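Local coordinates for probable aminotransferase (Pseudomonas aeruginosa, PDB 5YKR), which is a probable class-III aminotransferase of the pyridoxal-phosphate-dependent family, carrying its cofactor covalently attached to the chain, at residues Asp141-Val146 with Ala255-Glu260; Phe145-Cys150 with Val170-Val175; Lys158-Asn163 with Asp209-Ala214; Cys164-Ser169 with Val184-Val189; Val203-Leu208 with Val223-Phe228. All coordinates share one frame; numbering follows the deposited sequence.

Five contacts knit together the large mixed sheet of this aminotransferase and the chain that runs over it. Interactions 1 and 2 share helix 139-154, with centres about 8 Å apart; I257 CD1 of the first meets L147 CD2 of the second at 3.6 Å. Interactions 3 and 5, also about 8 Å apart between centres, lie round strands 200-203, 158-162 and 220-225; N163 N is 2.9 Å from V203 O of the edge strand. Interaction 4 joins interaction 2 through R186 NE and Q174 OE1, 2.9 Å apart. The cofactor-bearing residue at 286 lies at interaction 1, near D259, whose OD2 is also 2.9 Å from H167 ND1 of interaction 4.

Interaction 1 (Asp141-Val146 with Ala255-Glu260); sequences DANRFV and ALIIDE
N143 meets D259, and one turn further along the helix V146 meets I257. Followed outward, N143 starts with CB against V170; CG then leaves anti to the carbonyl carbon (chi1 -74°) and carries the amide toward the strand. Its OD1 lies 4.4 Å from I257 CG2 and is buried without a polar partner in the model. The other branch, ND2, donates to D259 OD2 over 3.1 Å in a nearly straight bond (163°). That carboxylate oxygen lies close to the amide plane of N143, yet is itself met from above its own plane, the two flat groups being 64° apart. ND2 also bonds H167 O. Helix 139-154 packs on the central sheet of the PLP-dependent transferase fold, its segment running almost exactly antiparallel to strand 255-259, with axes 10.6 Å apart. D259 OD2 further receives H167 ND1 and lies near N1 of the modified residue LLP at 286, while OD1 bonds T261; aspartates near this cofactor nitrogen are familiar in the family. Two residues earlier in the strand, V146 CG1 and I257 CD1 touch tip to tip at 3.5 Å, both residues being buried.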
# COMPACT_ATOMS: atom_id res chain seq x y z
N ASP A 141 -2.41 5.56 0.90
CA ASP A 141 -3.38 5.28 -0.14
C ASP A 141 -4.76 5.80 0.23
O ASP A 141 -5.49 6.29 -0.62
CB ASP A 141 -3.44 3.79 -0.43
CG ASP A 141 -2.30 3.30 -1.26
OD1 ASP A 141 -1.42 4.11 -1.69
OD2 ASP A 141 -2.31 2.07 -1.55
N ALA A 142 -5.14 5.70 1.51
CA ALA A 142 -6.38 6.29 1.95
C ALA A 142 -6.42 7.79 1.62
O ALA A 142 -7.38 8.29 1.02
CB ALA A 142 -6.65 6.04 3.43
N ASN A 143 -5.33 8.48 1.93
CA ASN A 143 -5.26 9.92 1.59
C ASN A 143 -5.31 10.15 0.08
O ASN A 143 -6.07 11.02 -0.38
CB ASN A 143 -4.02 10.55 2.24
CG ASN A 143 -4.17 10.74 3.73
OD1 ASN A 143 -5.26 11.01 4.23
ND2 ASN A 143 -3.06 10.63 4.45
N ARG A 144 -4.53 9.40 -0.71
CA ARG A 144 -4.53 9.59 -2.16
C ARG A 144 -5.92 9.41 -2.74
O ARG A 144 -6.37 10.16 -3.63
CB ARG A 144 -3.59 8.52 -2.87
CG ARG A 144 -2.14 8.69 -2.54
CD ARG A 144 -1.28 7.92 -3.48
NE ARG A 144 -1.45 6.47 -3.57
CZ ARG A 144 -1.67 5.79 -4.68
NH1 ARG A 144 -2.00 6.36 -5.80
NH2 ARG A 144 -1.58 4.50 -4.62
N PHE A 145 -6.58 8.35 -2.28
CA PHE A 145 -7.86 7.96 -2.88
C PHE A 145 -8.98 8.92 -2.48
O PHE A 145 -9.79 9.28 -3.30
CB PHE A 145 -8.22 6.52 -2.50
CG PHE A 145 -7.22 5.47 -2.96
CD1 PHE A 145 -6.27 5.74 -3.93
CD2 PHE A 145 -7.28 4.19 -2.45
CE1 PHE A 145 -5.36 4.78 -4.32
CE2 PHE A 145 -6.39 3.22 -2.86
CZ PHE A 145 -5.43 3.50 -3.81
N VAL A 146 -8.97 9.35 -1.22
CA VAL A 146 -9.92 10.38 -0.78
C VAL A 146 -9.72 11.65 -1.60
O VAL A 146 -10.71 12.29 -2.03
CB VAL A 146 -9.84 10.64 0.72
CG1 VAL A 146 -10.56 11.90 1.10
CG2 VAL A 146 -10.37 9.42 1.48
N ALA A 255 -14.20 19.91 1.31
CA ALA A 255 -14.10 18.74 2.19
C ALA A 255 -13.03 18.91 3.24
O ALA A 255 -11.92 19.32 2.91
CB ALA A 255 -13.85 17.49 1.37
N LEU A 256 -13.34 18.51 4.47
CA LEU A 256 -12.38 18.53 5.56
C LEU A 256 -11.98 17.07 5.86
O LEU A 256 -12.83 16.26 6.32
CB LEU A 256 -13.00 19.16 6.82
CG LEU A 256 -12.12 19.19 8.06
CD1 LEU A 256 -10.82 19.89 7.80
CD2 LEU A 256 -12.92 19.80 9.23
N ILE A 257 -10.72 16.75 5.57
CA ILE A 257 -10.19 15.40 5.77
C ILE A 257 -9.28 15.43 6.98
O ILE A 257 -8.25 16.15 6.99
CB ILE A 257 -9.36 14.92 4.56
CG1 ILE A 257 -10.11 15.10 3.24
CG2 ILE A 257 -8.91 13.46 4.80
CD1 ILE A 257 -9.19 15.01 2.05
N ILE A 258 -9.64 14.62 8.00
CA ILE A 258 -8.89 14.57 9.26
C ILE A 258 -8.15 13.23 9.29
O ILE A 258 -8.75 12.15 9.27
CB ILE A 258 -9.82 14.73 10.47
CG1 ILE A 258 -10.55 16.09 10.41
CG2 ILE A 258 -9.05 14.56 11.74
CD1 ILE A 258 -9.68 17.28 10.49
N ASP A 259 -6.82 13.32 9.30
CA ASP A 259 -5.90 12.19 9.29
C ASP A 259 -5.41 11.92 10.71
O ASP A 259 -4.63 12.69 11.28
CB ASP A 259 -4.70 12.50 8.36
CG ASP A 259 -3.73 11.35 8.23
OD1 ASP A 259 -3.83 10.33 8.94
OD2 ASP A 259 -2.78 11.53 7.36
N GLU A 260 -5.89 10.79 11.27
CA GLU A 260 -5.68 10.42 12.66
C GLU A 260 -4.68 9.29 12.82
O GLU A 260 -4.59 8.63 13.86
CB GLU A 260 -7.00 10.04 13.33
CG GLU A 260 -7.92 11.27 13.43
CD GLU A 260 -8.26 11.64 14.87
OE1 GLU A 260 -7.42 11.45 15.80
OE2 GLU A 260 -9.38 12.19 15.10

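Interaction 2 (Phe145-Cys150 with Val170-Val175); sequences FVLRLC and VDESQV
L147 reaches from helix 139-154 to V170 and E172 with a single methyl, CD1. Topologically this is a helix packed against the connection that leaves strand 158-162 of the large aminotransferase sheet; that connection contains the short 3-10 segment 171-173. The buried, apolar part is the approach of L147 CD1 to V170 CG1 at 3.9 Å, neither residue being open to solvent. L147 points toward the loop, with CG anti to its carbonyl carbon (chi1 -69°), and it meets the valine at a slant. Its other methyl, CD2, turns to V159 and I257 of the sheet, so the two branches of one side chain bridge loop and strands.

The partly exposed side of the contact lies at E172. Its chain bends at chi2 (97°), bringing the carboxylate back toward the helix, where OE2 comes to 3.8 Å from L147 CD1. That is a van der Waals approach; the charge is instead answered by R151 NH1, in a salt bridge from the same helix. Only 86 Å² is buried in all, which fits so few touching atoms. On the loop side the turn is closed by S173, which reaches V170 O with N at 3.0 Å and with OG at 2.7 Å, the hydroxyl lying in the carbonyl plane on a lone pair.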
# COMPACT_ATOMS: atom_id res chain seq x y z
N PHE A 145 -6.58 8.35 -2.28
CA PHE A 145 -7.86 7.96 -2.88
C PHE A 145 -8.98 8.92 -2.48
O PHE A 145 -9.79 9.28 -3.30
CB PHE A 145 -8.22 6.52 -2.50
CG PHE A 145 -7.22 5.47 -2.96
CD1 PHE A 145 -6.27 5.74 -3.93
CD2 PHE A 145 -7.28 4.19 -2.45
CE1 PHE A 145 -5.36 4.78 -4.32
CE2 PHE A 145 -6.39 3.22 -2.86
CZ PHE A 145 -5.43 3.50 -3.81
N VAL A 146 -8.97 9.35 -1.22
CA VAL A 146 -9.92 10.38 -0.78
C VAL A 146 -9.72 11.65 -1.60
O VAL A 146 -10.71 12.29 -2.03
CB VAL A 146 -9.84 10.64 0.72
CG1 VAL A 146 -10.56 11.90 1.10
CG2 VAL A 146 -10.37 9.42 1.48
N LEU A 147 -8.45 12.05 -1.83
CA LEU A 147 -8.25 13.29 -2.60
C LEU A 147 -8.80 13.13 -4.03
O LEU A 147 -9.43 14.08 -4.56
CB LEU A 147 -6.79 13.68 -2.61
CG LEU A 147 -6.20 14.14 -1.27
CD1 LEU A 147 -4.68 14.41 -1.44
CD2 LEU A 147 -6.94 15.37 -0.75
N ARG A 148 -8.58 11.97 -4.66
CA ARG A 148 -9.14 11.71 -5.98
C ARG A 148 -10.66 11.85 -5.98
O ARG A 148 -11.23 12.51 -6.86
CB ARG A 148 -8.73 10.30 -6.44
CG ARG A 148 -9.47 9.80 -7.67
CD ARG A 148 -9.03 8.41 -8.12
NE ARG A 148 -7.71 8.44 -8.73
CZ ARG A 148 -7.43 8.86 -9.96
NH1 ARG A 148 -8.38 9.13 -10.78
NH2 ARG A 148 -6.15 8.98 -10.36
N LEU A 149 -11.33 11.23 -4.99
CA LEU A 149 -12.75 11.29 -4.94
C LEU A 149 -13.23 12.74 -4.70
O LEU A 149 -14.28 13.14 -5.22
CB LEU A 149 -13.28 10.35 -3.84
CG LEU A 149 -13.13 8.86 -4.18
CD1 LEU A 149 -13.41 7.98 -2.98
CD2 LEU A 149 -14.02 8.43 -5.34
N CYS A 150 -12.50 13.51 -3.88
CA CYS A 150 -12.85 14.92 -3.67
C CYS A 150 -12.73 15.73 -4.95
O CYS A 150 -13.55 16.61 -5.21
CB CYS A 150 -12.04 15.54 -2.54
SG CYS A 150 -12.45 14.94 -0.90
N VAL A 170 2.20 11.02 -0.50
CA VAL A 170 1.12 11.74 -1.21
C VAL A 170 1.86 12.90 -1.90
O VAL A 170 2.24 13.88 -1.23
CB VAL A 170 0.03 12.27 -0.27
CG1 VAL A 170 -1.01 13.06 -1.03
CG2 VAL A 170 -0.62 11.12 0.51
N ASP A 171 2.14 12.79 -3.19
CA ASP A 171 3.08 13.74 -3.83
C ASP A 171 2.59 15.17 -3.74
O ASP A 171 3.41 16.07 -3.52
CB ASP A 171 3.25 13.35 -5.30
CG ASP A 171 4.03 12.04 -5.53
OD1 ASP A 171 4.61 11.45 -4.60
OD2 ASP A 171 4.10 11.61 -6.71
N GLU A 172 1.28 15.40 -3.83
CA GLU A 172 0.73 16.77 -3.77
C GLU A 172 1.01 17.46 -2.43
O GLU A 172 0.95 18.69 -2.36
CB GLU A 172 -0.79 16.83 -3.97
CG GLU A 172 -1.33 16.18 -5.17
CD GLU A 172 -1.83 14.81 -4.80
OE1 GLU A 172 -0.93 14.00 -4.47
OE2 GLU A 172 -3.06 14.56 -4.82
N SER A 173 1.27 16.67 -1.38
CA SER A 173 1.54 17.25 -0.07
C SER A 173 2.99 17.62 0.17
O SER A 173 3.30 18.23 1.20
CB SER A 173 1.12 16.26 1.06
OG SER A 173 2.00 15.13 1.14
N GLN A 174 3.88 17.24 -0.75
CA GLN A 174 5.34 17.30 -0.53
C GLN A 174 5.86 18.70 -0.93
O GLN A 174 6.66 18.86 -1.85
CB GLN A 174 6.07 16.22 -1.30
CG GLN A 174 5.58 14.80 -1.06
CD GLN A 174 6.01 14.16 0.23
OE1 GLN A 174 6.54 14.84 1.14
NE2 GLN A 174 5.83 12.82 0.33
N VAL A 175 5.44 19.69 -0.13
CA VAL A 175 5.74 21.10 -0.36
C VAL A 175 6.15 21.73 0.97
O VAL A 175 5.83 21.20 2.04
CB VAL A 175 4.58 21.89 -0.98
CG1 VAL A 175 4.35 21.45 -2.42
CG2 VAL A 175 3.33 21.76 -0.15

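Interaction 3 (Lys158-Asn163 with Asp209-Ala214); sequences KVVVFN and DALEAA
V160 faces L211 and A214 through its two methyl branches, and every contact across these segments is apolar. CG1 takes the leucine, coming to 4.0 Å from L211 CD1. CG2 takes the alanine, 4.3 Å from A214 CB. The split follows from the valine rotamer: with chi1 at 165°, CG1 stands anti to the backbone N and CG2 anti to the carbonyl carbon, placing one methyl before each helix residue. L211 and A214 are three positions apart, so both belong to the same side of the helix. L211 extends with CG anti to its backbone N (chi1 -178°), and its side chain meets that of V160 at a slant; it also touches L245 and L248 of helix 241-251.

The contact sets helix 208-215 against strand 158-162 of the mixed sheet in the transferase domain. The helix leads from strand 200-203, at the sheet's edge, to strand 220-225, which neighbours 158-162 on its other side. This is a parallel beta-alpha-beta crossover, and V160 belongs to the strand that it passes over.

Aromatic packing continues this layer at F162. In a looser approach, F162 CZ comes to 4.6 Å from L211 CD1, and the ring meets that of F205 edge-to-face. Among backbone bonds, V160 pairs with A222 of strand 220-225. Within the helix, A214 N donates to A210 O at 3.0 Å.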
# COMPACT_ATOMS: atom_id res chain seq x y z
N LYS A 158 -7.39 21.62 -6.59
CA LYS A 158 -6.39 21.89 -5.57
C LYS A 158 -6.72 21.28 -4.22
O LYS A 158 -7.87 21.15 -3.87
CB LYS A 158 -6.07 23.39 -5.43
CG LYS A 158 -5.69 23.88 -6.81
CD LYS A 158 -4.83 25.05 -6.84
CE LYS A 158 -4.56 25.35 -8.29
NZ LYS A 158 -4.48 26.72 -8.24
N VAL A 159 -5.68 20.88 -3.51
CA VAL A 159 -5.79 20.43 -2.13
C VAL A 159 -5.03 21.45 -1.28
O VAL A 159 -3.92 21.85 -1.66
CB VAL A 159 -5.22 19.00 -1.91
CG1 VAL A 159 -3.74 18.86 -2.21
CG2 VAL A 159 -5.36 18.55 -0.49
N VAL A 160 -5.58 21.80 -0.13
CA VAL A 160 -4.85 22.55 0.89
C VAL A 160 -4.20 21.55 1.84
O VAL A 160 -4.88 20.67 2.41
CB VAL A 160 -5.77 23.52 1.68
CG1 VAL A 160 -5.08 24.02 2.96
CG2 VAL A 160 -6.16 24.72 0.76
N VAL A 161 -2.90 21.75 2.04
CA VAL A 161 -2.16 21.10 3.09
C VAL A 161 -1.45 22.20 3.92
O VAL A 161 -1.37 23.37 3.52
CB VAL A 161 -1.19 20.04 2.61
CG1 VAL A 161 -1.92 18.93 1.88
CG2 VAL A 161 -0.10 20.65 1.73
N PHE A 162 -0.93 21.79 5.08
CA PHE A 162 -0.24 22.70 6.00
C PHE A 162 1.27 22.52 5.94
O PHE A 162 1.79 21.42 5.74
CB PHE A 162 -0.80 22.54 7.42
CG PHE A 162 -2.26 22.94 7.51
CD1 PHE A 162 -2.62 24.26 7.48
CD2 PHE A 162 -3.26 22.02 7.52
CE1 PHE A 162 -3.94 24.66 7.51
CE2 PHE A 162 -4.58 22.40 7.52
CZ PHE A 162 -4.93 23.72 7.52
N ASN A 163 1.99 23.61 6.16
CA ASN A 163 3.45 23.56 6.07
C ASN A 163 3.98 22.58 7.15
O ASN A 163 3.54 22.62 8.31
CB ASN A 163 4.04 24.97 6.23
CG ASN A 163 5.50 25.06 5.82
OD1 ASN A 163 5.98 24.34 4.95
ND2 ASN A 163 6.25 25.92 6.57
N ASP A 209 -6.94 33.37 8.69
CA ASP A 209 -6.98 34.38 7.66
C ASP A 209 -6.33 33.84 6.36
O ASP A 209 -6.85 34.03 5.26
CB ASP A 209 -6.25 35.66 8.11
CG ASP A 209 -7.01 36.43 9.21
OD1 ASP A 209 -8.22 36.16 9.48
OD2 ASP A 209 -6.40 37.33 9.83
N ALA A 210 -5.20 33.16 6.49
CA ALA A 210 -4.53 32.55 5.33
C ALA A 210 -5.37 31.44 4.73
O ALA A 210 -5.43 31.28 3.53
CB ALA A 210 -3.16 32.04 5.69
N LEU A 211 -6.02 30.64 5.61
CA LEU A 211 -6.88 29.58 5.09
C LEU A 211 -8.06 30.15 4.31
O LEU A 211 -8.37 29.67 3.22
CB LEU A 211 -7.38 28.70 6.24
CG LEU A 211 -8.25 27.55 5.79
CD1 LEU A 211 -7.49 26.57 4.90
CD2 LEU A 211 -8.72 26.84 7.06
N GLU A 212 -8.67 31.23 4.82
CA GLU A 212 -9.76 31.90 4.10
C GLU A 212 -9.30 32.37 2.72
O GLU A 212 -9.98 32.14 1.70
CB GLU A 212 -10.29 33.06 4.95
CG GLU A 212 -11.24 34.00 4.24
CD GLU A 212 -12.51 33.40 3.73
OE1 GLU A 212 -13.13 32.74 4.56
OE2 GLU A 212 -12.93 33.63 2.53
N ALA A 213 -8.13 33.02 2.69
CA ALA A 213 -7.61 33.52 1.41
C ALA A 213 -7.38 32.39 0.39
O ALA A 213 -7.66 32.51 -0.81
CB ALA A 213 -6.34 34.32 1.60
N ALA A 214 -6.89 31.25 0.88
CA ALA A 214 -6.69 30.10 -0.00
C ALA A 214 -8.01 29.53 -0.55
O ALA A 214 -8.13 29.28 -1.74
CB ALA A 214 -5.93 29.00 0.74

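Interaction 4 (Cys164-Ser169 with Val184-Val189); sequences CNYHGS and VPRAGV
R186 extends its guanidinium to N165, gripping both the backbone carbonyl and the side-chain amide of one residue. Of the direct hydrogen bonds, the straighter joins R186 NH2 to N165 OD1 at 3.0 Å, with an N-H...O angle of 161°. The oxygen lies near the guanidinium plane, but the donor stands above the plane of the amide carbonyl; the amide and guanidinium planes are strongly inclined to each other. N165 holds CG between its backbone N and carbonyl carbon (chi1 71°), which brings OD1 round to the arginine. A second bond, R186 NH1 to N165 O, is short at 2.8 Å but weak because its angle is only 125°.

A water mediates the next link, accepting from C164 N at 2.9 Å and from R186 NH1 at 2.9 Å. Van der Waals contact completes the set: NH2 comes to the ring edge of Y166, 4.2 Å from CD1. The Y166 ring also carries G168 N over the centre of one face, 3.3 Å above its plane.

The third nitrogen, R186 NE, bonds Q174 OE1, and N165 ND2 donates to F162 O and S173 O. The arginine starts the type II turn R186-V189, just after the two-stranded hairpin 175-177/183-185. With neutral oxygens as its partners here, the presumably cationic guanidinium probably polarises them and ties this hairpin to the loop carrying H167.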
# COMPACT_ATOMS: atom_id res chain seq x y z
N CYS A 164 4.91 21.73 6.73
CA CYS A 164 5.54 20.69 7.57
C CYS A 164 4.57 19.61 8.02
O CYS A 164 4.84 18.90 8.99
CB CYS A 164 6.32 21.29 8.76
SG CYS A 164 7.54 22.50 8.25
N ASN A 165 3.55 19.37 7.19
CA ASN A 165 2.69 18.21 7.30
C ASN A 165 3.47 16.91 7.09
O ASN A 165 4.57 16.90 6.50
CB ASN A 165 1.59 18.25 6.24
CG ASN A 165 2.09 18.00 4.82
OD1 ASN A 165 2.38 16.87 4.48
ND2 ASN A 165 2.23 19.06 4.00
N TYR A 166 2.85 15.79 7.48
CA TYR A 166 3.18 14.51 6.81
C TYR A 166 1.92 13.70 6.71
O TYR A 166 1.22 13.50 7.70
CB TYR A 166 4.28 13.68 7.49
CG TYR A 166 4.72 12.47 6.67
CD1 TYR A 166 5.38 12.67 5.48
CD2 TYR A 166 4.46 11.16 7.06
CE1 TYR A 166 5.78 11.62 4.68
CE2 TYR A 166 4.89 10.08 6.25
CZ TYR A 166 5.56 10.35 5.06
OH TYR A 166 6.00 9.32 4.22
N HIS A 167 1.64 13.20 5.49
CA HIS A 167 0.47 12.36 5.17
C HIS A 167 0.85 11.09 4.40
O HIS A 167 -0.06 10.44 3.85
CB HIS A 167 -0.56 13.18 4.43
CG HIS A 167 -1.06 14.30 5.25
ND1 HIS A 167 -1.88 14.12 6.34
CD2 HIS A 167 -0.82 15.63 5.17
CE1 HIS A 167 -2.10 15.30 6.92
NE2 HIS A 167 -1.47 16.23 6.23
N GLY A 168 2.14 10.75 4.39
CA GLY A 168 2.65 9.64 3.60
C GLY A 168 3.20 10.08 2.25
O GLY A 168 3.45 11.27 2.03
N SER A 169 3.29 9.11 1.33
CA SER A 169 3.86 9.38 -0.00
C SER A 169 2.77 9.90 -0.92
O SER A 169 2.49 9.33 -1.99
CB SER A 169 4.62 8.17 -0.52
OG SER A 169 3.83 6.99 -0.57
N VAL A 184 7.26 25.68 -2.45
CA VAL A 184 8.27 24.98 -3.22
C VAL A 184 8.28 23.50 -2.83
O VAL A 184 7.68 23.13 -1.80
CB VAL A 184 9.70 25.60 -3.00
CG1 VAL A 184 9.73 27.05 -3.46
CG2 VAL A 184 10.21 25.44 -1.60
N PRO A 185 8.92 22.65 -3.63
CA PRO A 185 8.99 21.23 -3.25
C PRO A 185 9.66 21.08 -1.86
O PRO A 185 10.58 21.81 -1.50
CB PRO A 185 9.84 20.63 -4.34
CG PRO A 185 9.51 21.47 -5.52
CD PRO A 185 9.47 22.87 -4.96
N ARG A 186 9.17 20.12 -1.07
CA ARG A 186 9.73 19.85 0.27
C ARG A 186 11.21 19.47 0.11
O ARG A 186 11.56 18.76 -0.85
CB ARG A 186 8.94 18.68 0.94
CG ARG A 186 9.06 18.76 2.42
CD ARG A 186 8.51 17.65 3.18
NE ARG A 186 7.22 17.08 2.83
CZ ARG A 186 6.11 17.17 3.54
NH1 ARG A 186 5.95 18.13 4.42
NH2 ARG A 186 5.14 16.27 3.34
N ALA A 187 12.04 19.90 1.06
CA ALA A 187 13.45 19.62 0.98
C ALA A 187 13.68 18.11 0.91
O ALA A 187 13.16 17.34 1.70
CB ALA A 187 14.17 20.18 2.19
N GLY A 188 14.50 17.73 -0.05
CA GLY A 188 14.82 16.33 -0.26
C GLY A 188 13.75 15.49 -0.92
O GLY A 188 13.95 14.27 -1.06
N VAL A 189 12.64 16.10 -1.34
CA VAL A 189 11.59 15.35 -2.02
C VAL A 189 11.42 15.91 -3.43
O VAL A 189 10.90 17.02 -3.64
CB VAL A 189 10.26 15.42 -1.26
CG1 VAL A 189 9.24 14.51 -1.96
CG2 VAL A 189 10.42 15.04 0.23
O HOH W 1 6.68 20.97 4.59

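Interaction 5 (Val203-Leu208 with Val223-Phe228); sequences VEFNDL and VLTEPF
F205 places its ring against T225 and the chain that follows it, meeting both a side-chain oxygen and backbone atoms. Here the connection from strand 200-203 to helix 208-215, whose start D207 caps with OD1 accepting from A210 N, covers the C-terminal end of strand 220-225, in the central mixed sheet of the class-III aminotransferase fold. F205 carries the largest share of the contact, 62 Å² of the 112 Å² buried on both sides together. Its CG lies anti to the backbone N (chi1 -155°), extending the ring to the neighbouring strand's end.

T225 is next, with 19 Å². Its OG1 is the side-chain atom that touches the phenyl, 3.6 Å from F205 CE1, and the two side chains run at about a right angle. The approach to the ring is oblique. The hydroxyl is occupied: OG1 donates to E226 O at 2.7 Å, tilted 26° from the carbonyl plane. That same carbonyl oxygen lies 3.9 Å from F205 CE1, so the ring packs beside the short threonine-glutamate link.

F228 follows, with 14 Å², presenting its backbone: F228 N is 4.4 Å from F205 CZ. Outside the two segments, the F241 ring meets that of F205 with planes inclined by about 55°. P227 O, which accepts a hydrogen bond from H242 NE2, lies against the rim of the phenyl, near its plane and 3.9 Å from F205 CZ.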
# COMPACT_ATOMS: atom_id res chain seq x y z
N VAL A 203 -0.69 26.49 3.37
CA VAL A 203 -0.96 27.41 4.45
C VAL A 203 -0.21 26.97 5.69
O VAL A 203 0.11 25.79 5.82
CB VAL A 203 -2.51 27.43 4.70
CG1 VAL A 203 -2.91 28.46 5.68
CG2 VAL A 203 -3.29 27.65 3.38
N GLU A 204 0.07 27.88 6.61
CA GLU A 204 0.54 27.47 7.95
C GLU A 204 -0.68 27.05 8.78
O GLU A 204 -1.78 27.63 8.67
CB GLU A 204 1.25 28.60 8.70
CG GLU A 204 2.65 28.93 8.21
CD GLU A 204 3.71 27.90 8.44
OE1 GLU A 204 3.52 26.89 9.14
OE2 GLU A 204 4.80 28.09 7.85
N PHE A 205 -0.45 26.07 9.66
CA PHE A 205 -1.46 25.70 10.69
C PHE A 205 -1.78 26.92 11.55
O PHE A 205 -0.95 27.85 11.66
CB PHE A 205 -0.89 24.56 11.52
CG PHE A 205 -1.87 23.65 12.20
CD1 PHE A 205 -2.74 22.88 11.49
CD2 PHE A 205 -1.77 23.41 13.60
CE1 PHE A 205 -3.57 21.97 12.10
CE2 PHE A 205 -2.58 22.47 14.21
CZ PHE A 205 -3.49 21.76 13.46
N ASN A 206 -2.97 26.95 12.14
CA ASN A 206 -3.33 28.01 13.09
C ASN A 206 -3.36 29.41 12.45
O ASN A 206 -3.00 30.43 13.09
CB ASN A 206 -2.43 27.96 14.34
CG ASN A 206 -2.71 26.76 15.19
OD1 ASN A 206 -3.87 26.34 15.28
ND2 ASN A 206 -1.69 26.23 15.85
N ASP A 207 -3.76 29.46 11.18
CA ASP A 207 -3.84 30.74 10.45
C ASP A 207 -5.12 30.80 9.62
O ASP A 207 -5.17 30.45 8.42
CB ASP A 207 -2.58 30.88 9.60
CG ASP A 207 -2.43 32.25 8.96
OD1 ASP A 207 -3.38 33.07 8.96
OD2 ASP A 207 -1.27 32.46 8.46
N LEU A 208 -6.20 31.20 10.28
CA LEU A 208 -7.49 31.21 9.68
C LEU A 208 -7.63 32.25 8.56
O LEU A 208 -8.31 31.99 7.57
CB LEU A 208 -8.59 31.39 10.73
CG LEU A 208 -8.73 30.21 11.71
CD1 LEU A 208 -9.62 30.57 12.89
CD2 LEU A 208 -9.24 28.97 11.01
N VAL A 223 -9.34 20.17 2.24
CA VAL A 223 -8.28 20.45 3.18
C VAL A 223 -7.91 19.11 3.81
O VAL A 223 -8.79 18.43 4.35
CB VAL A 223 -8.71 21.44 4.30
CG1 VAL A 223 -7.63 21.57 5.35
CG2 VAL A 223 -9.06 22.80 3.72
N LEU A 224 -6.64 18.76 3.77
CA LEU A 224 -6.11 17.52 4.36
C LEU A 224 -5.23 17.92 5.55
O LEU A 224 -4.27 18.73 5.37
CB LEU A 224 -5.26 16.72 3.36
CG LEU A 224 -4.50 15.49 3.87
CD1 LEU A 224 -5.44 14.46 4.51
CD2 LEU A 224 -3.75 14.85 2.75
N THR A 225 -5.52 17.40 6.74
CA THR A 225 -4.74 17.78 7.92
C THR A 225 -4.83 16.74 9.03
O THR A 225 -5.87 16.10 9.21
CB THR A 225 -5.18 19.14 8.48
OG1 THR A 225 -4.27 19.60 9.50
CG2 THR A 225 -6.62 19.13 9.01
N GLU A 226 -3.76 16.61 9.81
CA GLU A 226 -3.89 16.04 11.15
C GLU A 226 -4.67 17.05 12.00
O GLU A 226 -4.58 18.26 11.79
CB GLU A 226 -2.54 15.78 11.79
CG GLU A 226 -1.70 14.72 11.10
CD GLU A 226 -0.46 14.47 11.94
OE1 GLU A 226 0.55 15.25 11.79
OE2 GLU A 226 -0.48 13.55 12.79
N PRO A 227 -5.40 16.57 13.02
CA PRO A 227 -6.06 17.53 13.92
C PRO A 227 -5.12 18.20 14.92
O PRO A 227 -5.49 19.19 15.57
CB PRO A 227 -7.12 16.66 14.60
CG PRO A 227 -6.51 15.29 14.65
CD PRO A 227 -5.67 15.16 13.40
N PHE A 228 -3.93 17.63 15.04
CA PHE A 228 -2.87 18.08 15.96
C PHE A 228 -1.62 17.59 15.24
O PHE A 228 -1.55 16.39 14.94
CB PHE A 228 -3.17 17.40 17.31
CG PHE A 228 -2.31 17.81 18.46
CD1 PHE A 228 -0.96 17.56 18.50
CD2 PHE A 228 -2.92 18.35 19.58
CE1 PHE A 228 -0.21 17.93 19.61
CE2 PHE A 228 -2.20 18.74 20.68
CZ PHE A 228 -0.84 18.51 20.69